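Local coordinates for protein arabinofuranosidase (Bifidobacterium longum, PDB 2Y2W) that hydrolyses terminal alpha-L-arabinofuranosyl bonds in arabinan and arabinoxylan during plant cell wall breakdown, at residues Tyr286-His292 / Gly342-Lys348. Residues are numbered along the deposited sequence.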
loop_
_atom_site.group_PDB
_atom_site.type_symbol
_atom_site.label_atom_id
_atom_site.label_comp_id
_atom_site.label_asym_id
_atom_site.label_seq_id
_atom_site.Cartn_x
_atom_site.Cartn_y
_atom_site.Cartn_z
ATOM N N TYR D 286 5.181 -23.796 -18.610
ATOM C CA TYR D 286 4.128 -24.504 -19.339
ATOM C C TYR D 286 4.526 -24.714 -20.800
ATOM O O TYR D 286 5.179 -23.856 -21.403
ATOM C CB TYR D 286 2.805 -23.734 -19.272
ATOM C CG TYR D 286 2.137 -23.708 -17.913
ATOM C CD1 TYR D 286 1.439 -24.818 -17.432
ATOM C CD2 TYR D 286 2.178 -22.562 -17.118
ATOM C CE1 TYR D 286 0.814 -24.791 -16.190
ATOM C CE2 TYR D 286 1.554 -22.525 -15.874
ATOM C CZ TYR D 286 0.874 -23.643 -15.418
ATOM O OH TYR D 286 0.256 -23.609 -14.190
ATOM N N TYR D 287 4.128 -25.855 -21.363
ATOM C CA TYR D 287 4.462 -26.199 -22.746
ATOM C C TYR D 287 3.293 -26.863 -23.468
ATOM O O TYR D 287 2.510 -27.582 -22.851
ATOM C CB TYR D 287 5.680 -27.124 -22.793
ATOM C CG TYR D 287 6.868 -26.627 -22.005
ATOM C CD1 TYR D 287 7.730 -25.668 -22.536
ATOM C CD2 TYR D 287 7.130 -27.116 -20.727
ATOM C CE1 TYR D 287 8.823 -25.210 -21.813
ATOM C CE2 TYR D 287 8.220 -26.664 -19.994
ATOM C CZ TYR D 287 9.063 -25.711 -20.544
ATOM O OH TYR D 287 10.145 -25.264 -19.824
ATOM N N PHE D 288 3.185 -26.612 -24.773
ATOM C CA PHE D 288 2.156 -27.236 -25.614
ATOM C C PHE D 288 2.554 -27.280 -27.089
ATOM O O PHE D 288 3.513 -26.626 -27.499
ATOM C CB PHE D 288 0.787 -26.559 -25.426
ATOM C CG PHE D 288 0.693 -25.165 -25.997
ATOM C CD1 PHE D 288 1.280 -24.083 -25.346
ATOM C CD2 PHE D 288 -0.011 -24.932 -27.175
ATOM C CE1 PHE D 288 1.183 -22.795 -25.868
ATOM C CE2 PHE D 288 -0.116 -23.650 -27.705
ATOM C CZ PHE D 288 0.483 -22.578 -27.049
ATOM N N ASP D 289 1.820 -28.071 -27.870
ATOM C CA ASP D 289 2.029 -28.160 -29.314
ATOM C C ASP D 289 1.318 -26.999 -30.003
ATOM O O ASP D 289 0.088 -26.975 -30.086
ATOM C CB ASP D 289 1.521 -29.506 -29.847
ATOM C CG ASP D 289 1.844 -29.722 -31.322
ATOM O OD1 ASP D 289 2.812 -29.118 -31.831
ATOM O OD2 ASP D 289 1.127 -30.514 -31.970
ATOM N N ARG D 290 2.105 -26.040 -30.489
ATOM C CA ARG D 290 1.574 -24.797 -31.061
ATOM C C ARG D 290 0.835 -24.998 -32.383
ATOM O O ARG D 290 0.020 -24.159 -32.778
ATOM C CB ARG D 290 2.682 -23.750 -31.222
ATOM C CG ARG D 290 3.243 -23.236 -29.901
ATOM C CD ARG D 290 4.145 -22.028 -30.103
ATOM N NE ARG D 290 5.037 -21.820 -28.962
ATOM C CZ ARG D 290 4.745 -21.082 -27.892
ATOM N NH1 ARG D 290 3.575 -20.462 -27.797
ATOM N NH2 ARG D 290 5.631 -20.966 -26.913
ATOM N N GLY D 291 1.124 -26.105 -33.062
ATOM C CA GLY D 291 0.440 -26.450 -34.303
ATOM C C GLY D 291 -0.339 -27.744 -34.188
ATOM O O GLY D 291 -0.326 -28.563 -35.107
ATOM N N HIS D 292 -1.021 -27.926 -33.059
ATOM C CA HIS D 292 -1.802 -29.137 -32.815
ATOM C C HIS D 292 -3.112 -29.124 -33.603
ATOM O O HIS D 292 -3.685 -30.179 -33.891
ATOM C CB HIS D 292 -2.062 -29.322 -31.317
ATOM C CG HIS D 292 -3.065 -28.365 -30.751
ATOM N ND1 HIS D 292 -2.777 -27.040 -30.509
ATOM C CD2 HIS D 292 -4.353 -28.547 -30.372
ATOM C CE1 HIS D 292 -3.846 -26.444 -30.011
ATOM N NE2 HIS D 292 -4.816 -27.336 -29.917
ATOM N N GLY D 342 4.251 -28.222 -16.405
ATOM C CA GLY D 342 3.440 -29.211 -17.109
ATOM C C GLY D 342 2.994 -28.783 -18.493
ATOM O O GLY D 342 3.361 -27.708 -18.972
ATOM N N VAL D 343 2.197 -29.637 -19.132
ATOM C CA VAL D 343 1.662 -29.365 -20.458
ATOM C C VAL D 343 0.321 -28.644 -20.351
ATOM O O VAL D 343 -0.598 -29.134 -19.694
ATOM C CB VAL D 343 1.514 -30.666 -21.293
ATOM C CG1 VAL D 343 0.771 -30.403 -22.597
ATOM C CG2 VAL D 343 2.880 -31.277 -21.583
ATOM N N TRP D 344 0.225 -27.477 -20.990
ATOM C CA TRP D 344 -1.022 -26.708 -21.044
ATOM C C TRP D 344 -1.197 -25.982 -22.377
ATOM O O TRP D 344 -0.389 -25.127 -22.744
ATOM C CB TRP D 344 -1.107 -25.723 -19.867
ATOM C CG TRP D 344 -2.247 -24.723 -19.937
ATOM C CD1 TRP D 344 -3.495 -24.924 -20.462
ATOM C CD2 TRP D 344 -2.242 -23.379 -19.433
ATOM N NE1 TRP D 344 -4.257 -23.788 -20.332
ATOM C CE2 TRP D 344 -3.514 -22.825 -19.700
ATOM C CE3 TRP D 344 -1.284 -22.590 -18.781
ATOM C CZ2 TRP D 344 -3.853 -21.515 -19.343
ATOM C CZ3 TRP D 344 -1.624 -21.286 -18.424
ATOM C CH2 TRP D 344 -2.897 -20.763 -18.708
ATOM N N TYR D 345 -2.264 -26.339 -23.089
ATOM C CA TYR D 345 -2.643 -25.676 -24.335
ATOM C C TYR D 345 -3.315 -24.340 -24.024
ATOM O O TYR D 345 -4.540 -24.254 -23.900
ATOM C CB TYR D 345 -3.545 -26.587 -25.179
ATOM C CG TYR D 345 -2.808 -27.750 -25.805
ATOM C CD1 TYR D 345 -2.677 -28.967 -25.131
ATOM C CD2 TYR D 345 -2.234 -27.634 -27.069
ATOM C CE1 TYR D 345 -1.988 -30.039 -25.703
ATOM C CE2 TYR D 345 -1.544 -28.696 -27.648
ATOM C CZ TYR D 345 -1.425 -29.893 -26.964
ATOM O OH TYR D 345 -0.742 -30.940 -27.541
ATOM N N SER D 346 -2.492 -23.301 -23.897
ATOM C CA SER D 346 -2.929 -21.992 -23.410
ATOM C C SER D 346 -3.594 -21.107 -24.465
ATOM O O SER D 346 -4.098 -20.027 -24.145
ATOM C CB SER D 346 -1.759 -21.254 -22.750
ATOM O OG SER D 346 -0.621 -21.231 -23.593
ATOM N N ASP D 347 -3.606 -21.568 -25.714
ATOM C CA ASP D 347 -4.262 -20.842 -26.804
ATOM C C ASP D 347 -5.786 -20.789 -26.658
ATOM O O ASP D 347 -6.422 -19.826 -27.097
ATOM C CB ASP D 347 -3.860 -21.410 -28.171
ATOM C CG ASP D 347 -4.045 -22.916 -28.271
ATOM O OD1 ASP D 347 -4.032 -23.609 -27.233
ATOM O OD2 ASP D 347 -4.188 -23.412 -29.409
ATOM N N LYS D 348 -6.355 -21.820 -26.034
ATOM C CA LYS D 348 -7.790 -21.875 -25.738
ATOM C C LYS D 348 -8.201 -20.787 -24.741
ATOM O O LYS D 348 -9.264 -20.178 -24.879
ATOM C CB LYS D 348 -8.183 -23.261 -25.200
ATOM C CG LYS D 348 -8.356 -24.365 -26.256
ATOM C CD LYS D 348 -7.025 -24.840 -26.838
ATOM C CE LYS D 348 -7.175 -26.125 -27.641
ATOM N NZ LYS D 348 -7.056 -27.340 -26.785
#
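Two neighbouring strands of the (beta/alpha)8 barrel run parallel here and continue into loops at the catalytic end. Tyr-287 N donates to Gly-342 O (3.1 Å), and Trp-344 N donates to Tyr-287 O (2.9 Å). Gly-342 has phi 135°, where a CB would strike the preceding carbonyl. The m rotamer of Tyr-286 sets its ring face against the indole edge of Trp-344, an edge-to-face pair with centroids 5.0 Å apart. The Tyr-286 OH hydrogen-bonds Glu-340, the nucleophile by similarity. As in related enzymes, Tyr-286 probably binds arabinofuranose and Trp-344 probably matters for substrate recognition, so the pair joins two likely active-site elements. Beyond the strands, Phe-288 takes chi1 p and points toward the other loop. Its CB lies over the Tyr-345 ring in a CH-pi contact, and Phe-288 CE1 is 3.3 Å from Ser-346 OG. Tyr-345 turns its edge to the face of His-292. His-292 ND1 donates to Asp-289 O (2.9 Å) within the type I turn, which holds the imidazole beside Tyr-345. The Tyr-345 OH is hydrogen-bonded to Asp-384. Phe-303 of helix 297-304 packs against Tyr-287 and Val-343. Helix 382-397 also meets them, through Leu-391 and Asp-384 respectively. Segment 342-348 leads from strand 335-341 into helix 347-357.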